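Local coordinates for protein quercetin 2,3-dioxygenase (Escherichia coli, PDB 1TQ5) that cleaves the flavonol quercetin with molecular oxygen in vitro, releasing carbon monoxide, and carries one divalent metal ion in a two-domain cupin fold of the pirin family, at residues 73-78 / 89-94. Numbering follows the deposited sequence.
Sequences VEHQDS and EFQIMS. With CD (cadmium ion), chain E.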
ATOM      1  N   VAL A  73       5.669  13.391  -5.852  1.00 20.61           N
ATOM      2  CA  VAL A  73       5.100  12.797  -7.050  1.00 22.10           C
ATOM      3  C   VAL A  73       4.014  13.725  -7.579  1.00 24.87           C
ATOM      4  O   VAL A  73       3.254  14.312  -6.808  1.00 28.43           O
ATOM      5  CB  VAL A  73       4.487  11.408  -6.781  1.00 21.69           C
ATOM      6  CG1 VAL A  73       3.319  11.520  -5.816  1.00 25.90           C
ATOM      7  CG2 VAL A  73       4.042  10.782  -8.100  1.00 21.96           C
ATOM      8  N   GLU A  74       3.964  13.868  -8.898  1.00 25.00           N
ATOM      9  CA  GLU A  74       2.971  14.712  -9.549  1.00 23.65           C
ATOM     10  C   GLU A  74       1.949  13.830 -10.270  1.00 23.25           C
ATOM     11  O   GLU A  74       2.308  13.013 -11.122  1.00 22.17           O
ATOM     12  CB  GLU A  74       3.648  15.635 -10.557  1.00 26.12           C
ATOM     13  CG  GLU A  74       2.680  16.474 -11.382  1.00 35.31           C
ATOM     14  CD  GLU A  74       2.482  17.868 -10.825  1.00 47.61           C
ATOM     15  OE1 GLU A  74       3.484  18.607 -10.707  1.00 52.51           O
ATOM     16  OE2 GLU A  74       1.326  18.227 -10.511  1.00 56.49           O
ATOM     17  N   HIS A  75       0.679  14.002  -9.926  1.00 22.04           N
ATOM     18  CA  HIS A  75      -0.386  13.224 -10.539  1.00 23.83           C
ATOM     19  C   HIS A  75      -1.184  14.020 -11.572  1.00 24.55           C
ATOM     20  O   HIS A  75      -1.445  15.211 -11.391  1.00 22.07           O
ATOM     21  CB  HIS A  75      -1.324  12.695  -9.449  1.00 22.10           C
ATOM     22  CG  HIS A  75      -2.615  12.145  -9.968  1.00 27.91           C
ATOM     23  ND1 HIS A  75      -3.677  12.948 -10.324  1.00 35.10           N
ATOM     24  CD2 HIS A  75      -3.017  10.870 -10.186  1.00 28.96           C
ATOM     25  CE1 HIS A  75      -4.680  12.193 -10.737  1.00 29.12           C
ATOM     26  NE2 HIS A  75      -4.304  10.929 -10.664  1.00 34.52           N
ATOM     27  N   GLN A  76      -1.561  13.342 -12.654  1.00 27.25           N
ATOM     28  CA  GLN A  76      -2.357  13.927 -13.728  1.00 31.46           C
ATOM     29  C   GLN A  76      -3.296  12.836 -14.240  1.00 33.80           C
ATOM     30  O   GLN A  76      -2.868  11.703 -14.472  1.00 32.78           O
ATOM     31  CB  GLN A  76      -1.450  14.416 -14.859  1.00 32.87           C
ATOM     32  CG  GLN A  76      -0.606  15.631 -14.491  1.00 38.21           C
ATOM     33  CD  GLN A  76       0.446  15.955 -15.533  1.00 46.75           C
ATOM     34  OE1 GLN A  76       0.134  16.197 -16.700  1.00 48.27           O
ATOM     35  NE2 GLN A  76       1.704  15.967 -15.114  1.00 49.24           N
ATOM     36  N   ASP A  77      -4.574  13.158 -14.416  1.00 34.96           N
ATOM     37  CA  ASP A  77      -5.511  12.146 -14.887  1.00 37.05           C
ATOM     38  C   ASP A  77      -6.470  12.623 -15.966  1.00 38.72           C
ATOM     39  O   ASP A  77      -6.671  13.825 -16.143  1.00 36.33           O
ATOM     40  CB  ASP A  77      -6.306  11.578 -13.708  1.00 39.48           C
ATOM     41  CG  ASP A  77      -7.211  12.610 -13.056  1.00 41.89           C
ATOM     42  OD1 ASP A  77      -7.663  12.366 -11.917  1.00 42.81           O
ATOM     43  OD2 ASP A  77      -7.479  13.657 -13.682  1.00 49.69           O
ATOM     44  N   SER A  78      -7.045  11.662 -16.687  1.00 41.81           N
ATOM     45  CA  SER A  78      -8.008  11.931 -17.747  1.00 44.38           C
ATOM     46  C   SER A  78      -9.181  12.647 -17.096  1.00 44.49           C
ATOM     47  O   SER A  78     -10.266  12.092 -16.934  1.00 48.66           O
ATOM     48  CB  SER A  78      -8.471  10.617 -18.379  1.00 46.70           C
ATOM     49  OG  SER A  78      -9.405  10.848 -19.420  1.00 51.97           O
ATOM     50  N   GLU A  89       2.542  11.647   2.492  1.00 25.72           N
ATOM     51  CA  GLU A  89       1.139  11.737   2.114  1.00 23.34           C
ATOM     52  C   GLU A  89       0.627  10.586   1.259  1.00 23.35           C
ATOM     53  O   GLU A  89       1.396   9.774   0.744  1.00 22.65           O
ATOM     54  CB  GLU A  89       0.869  13.071   1.418  1.00 24.24           C
ATOM     55  CG  GLU A  89       1.077  14.266   2.339  1.00 26.76           C
ATOM     56  CD  GLU A  89       0.599  15.563   1.729  1.00 32.79           C
ATOM     57  OE1 GLU A  89      -0.085  15.511   0.684  1.00 29.53           O
ATOM     58  OE2 GLU A  89       0.900  16.634   2.301  1.00 37.76           O
ATOM     59  N   PHE A  90      -0.693  10.531   1.124  1.00 21.22           N
ATOM     60  CA  PHE A  90      -1.369   9.498   0.356  1.00 21.87           C
ATOM     61  C   PHE A  90      -2.233  10.140  -0.717  1.00 21.36           C
ATOM     62  O   PHE A  90      -2.482  11.343  -0.700  1.00 22.02           O
ATOM     63  CB  PHE A  90      -2.305   8.685   1.260  1.00 20.24           C
ATOM     64  CG  PHE A  90      -1.603   7.837   2.286  1.00 23.67           C
ATOM     65  CD1 PHE A  90      -1.233   6.529   1.993  1.00 23.46           C
ATOM     66  CD2 PHE A  90      -1.350   8.333   3.559  1.00 26.07           C
ATOM     67  CE1 PHE A  90      -0.623   5.724   2.960  1.00 20.25           C
ATOM     68  CE2 PHE A  90      -0.741   7.539   4.529  1.00 23.57           C
ATOM     69  CZ  PHE A  90      -0.378   6.230   4.229  1.00 23.19           C
ATOM     70  N   GLN A  91      -2.697   9.316  -1.646  1.00 22.08           N
ATOM     71  CA  GLN A  91      -3.592   9.754  -2.696  1.00 22.49           C
ATOM     72  C   GLN A  91      -4.297   8.475  -3.112  1.00 23.45           C
ATOM     73  O   GLN A  91      -3.722   7.392  -3.022  1.00 20.16           O
ATOM     74  CB  GLN A  91      -2.829  10.364  -3.882  1.00 24.34           C
ATOM     75  CG  GLN A  91      -2.252   9.367  -4.890  1.00 27.43           C
ATOM     76  CD  GLN A  91      -1.521  10.049  -6.038  1.00 33.21           C
ATOM     77  OE1 GLN A  91      -1.728  11.230  -6.303  1.00 29.59           O
ATOM     78  NE2 GLN A  91      -0.671   9.299  -6.730  1.00 27.56           N
ATOM     79  N   ILE A  92      -5.554   8.581  -3.515  1.00 21.90           N
ATOM     80  CA  ILE A  92      -6.266   7.396  -3.954  1.00 25.95           C
ATOM     81  C   ILE A  92      -7.079   7.734  -5.188  1.00 26.83           C
ATOM     82  O   ILE A  92      -7.567   8.856  -5.337  1.00 27.98           O
ATOM     83  CB  ILE A  92      -7.183   6.830  -2.846  1.00 26.14           C
ATOM     84  CG1 ILE A  92      -7.738   5.469  -3.286  1.00 33.88           C
ATOM     85  CG2 ILE A  92      -8.315   7.795  -2.549  1.00 32.63           C
ATOM     86  CD1 ILE A  92      -8.484   4.721  -2.196  1.00 32.59           C
HETATM   87  N   MSE A  93      -7.203   6.761  -6.080  1.00 27.14           N
HETATM   88  CA  MSE A  93      -7.946   6.942  -7.316  1.00 27.80           C
HETATM   89  C   MSE A  93      -8.743   5.681  -7.639  1.00 29.72           C
HETATM   90  O   MSE A  93      -8.233   4.565  -7.518  1.00 30.06           O
HETATM   91  CB  MSE A  93      -6.959   7.240  -8.444  1.00 27.78           C
HETATM   92  CG  MSE A  93      -7.570   7.588  -9.786  1.00 35.23           C
HETATM   93 SE   MSE A  93      -6.262   7.907 -11.005  1.00 33.22          SE
HETATM   94  CE  MSE A  93      -5.963   6.235 -11.609  1.00 40.45           C
ATOM     95  N   SER A  94      -9.997   5.862  -8.028  1.00 29.62           N
ATOM     96  CA  SER A  94     -10.855   4.749  -8.406  1.00 30.49           C
ATOM     97  C   SER A  94     -10.963   4.783  -9.924  1.00 31.20           C
ATOM     98  O   SER A  94     -11.489   5.742 -10.486  1.00 30.97           O
ATOM     99  CB  SER A  94     -12.250   4.907  -7.794  1.00 31.63           C
ATOM    100  OG  SER A  94     -12.216   4.802  -6.382  1.00 34.97           O
TER
HETATM  101 CD    CD E1003      -0.408  18.029   0.544  1.00 34.22          CD
HETATM  102  O   HOH W   1      -0.954  17.435  -1.956  1.00 33.98           O
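H75 carries this contact, reaching from strand 72-77 to Q91 and M93 on strand 90-94. CB of H75 sits 3.5 Å from OE1 of Q91, in van der Waals contact with the amide oxygen. The same oxygen is still 3.9 Å from CG of H75, coming at the ring obliquely, with the imidazole and amide planes turned 72° apart. CD2 of H75 is 4.1 Å from OE1 of Q91. OD1 of D77, on the same strand as H75, stands at the ring edge in its plane, 3.2 Å from CE1 of H75. With CG anti to the backbone N (chi1 167°), the H75 ring is carried across to the facing strand and on toward M93. At the far end its NE2 lies 3.6 Å from the selenium, SE, of M93, which stands at the ring edge, close to its plane. This is a Met-aromatic contact of the edge type, made by a selenomethionine. M93 gets there with CG anti to its own N and a bend at chi3 (87°) that turns its methyl end aside. NE2 of H75 is buried here, with no hydrogen-bonding partner in the model. Q91 is better provided for: its OE1 is hydrogen-bonded to the hydroxyl of Y130 and its NE2 to OG1 of T66, which fixes the amide from both ends. Y130 also stacks on the H75 ring. No hydrogen bond joins the two segments, whose nearest CA atoms, those of H75 and Q91, are 9.2 Å apart. They belong to different sheets, so this is side-chain packing inside the N-terminal cupin sandwich. H75 also touches E103, probably a metal ligand, and M93 lies near the metal-binding H101. Strand 72-77 runs between strands 99-104 and 82-86, while strand 90-94 lies between 63-70 and 129-133.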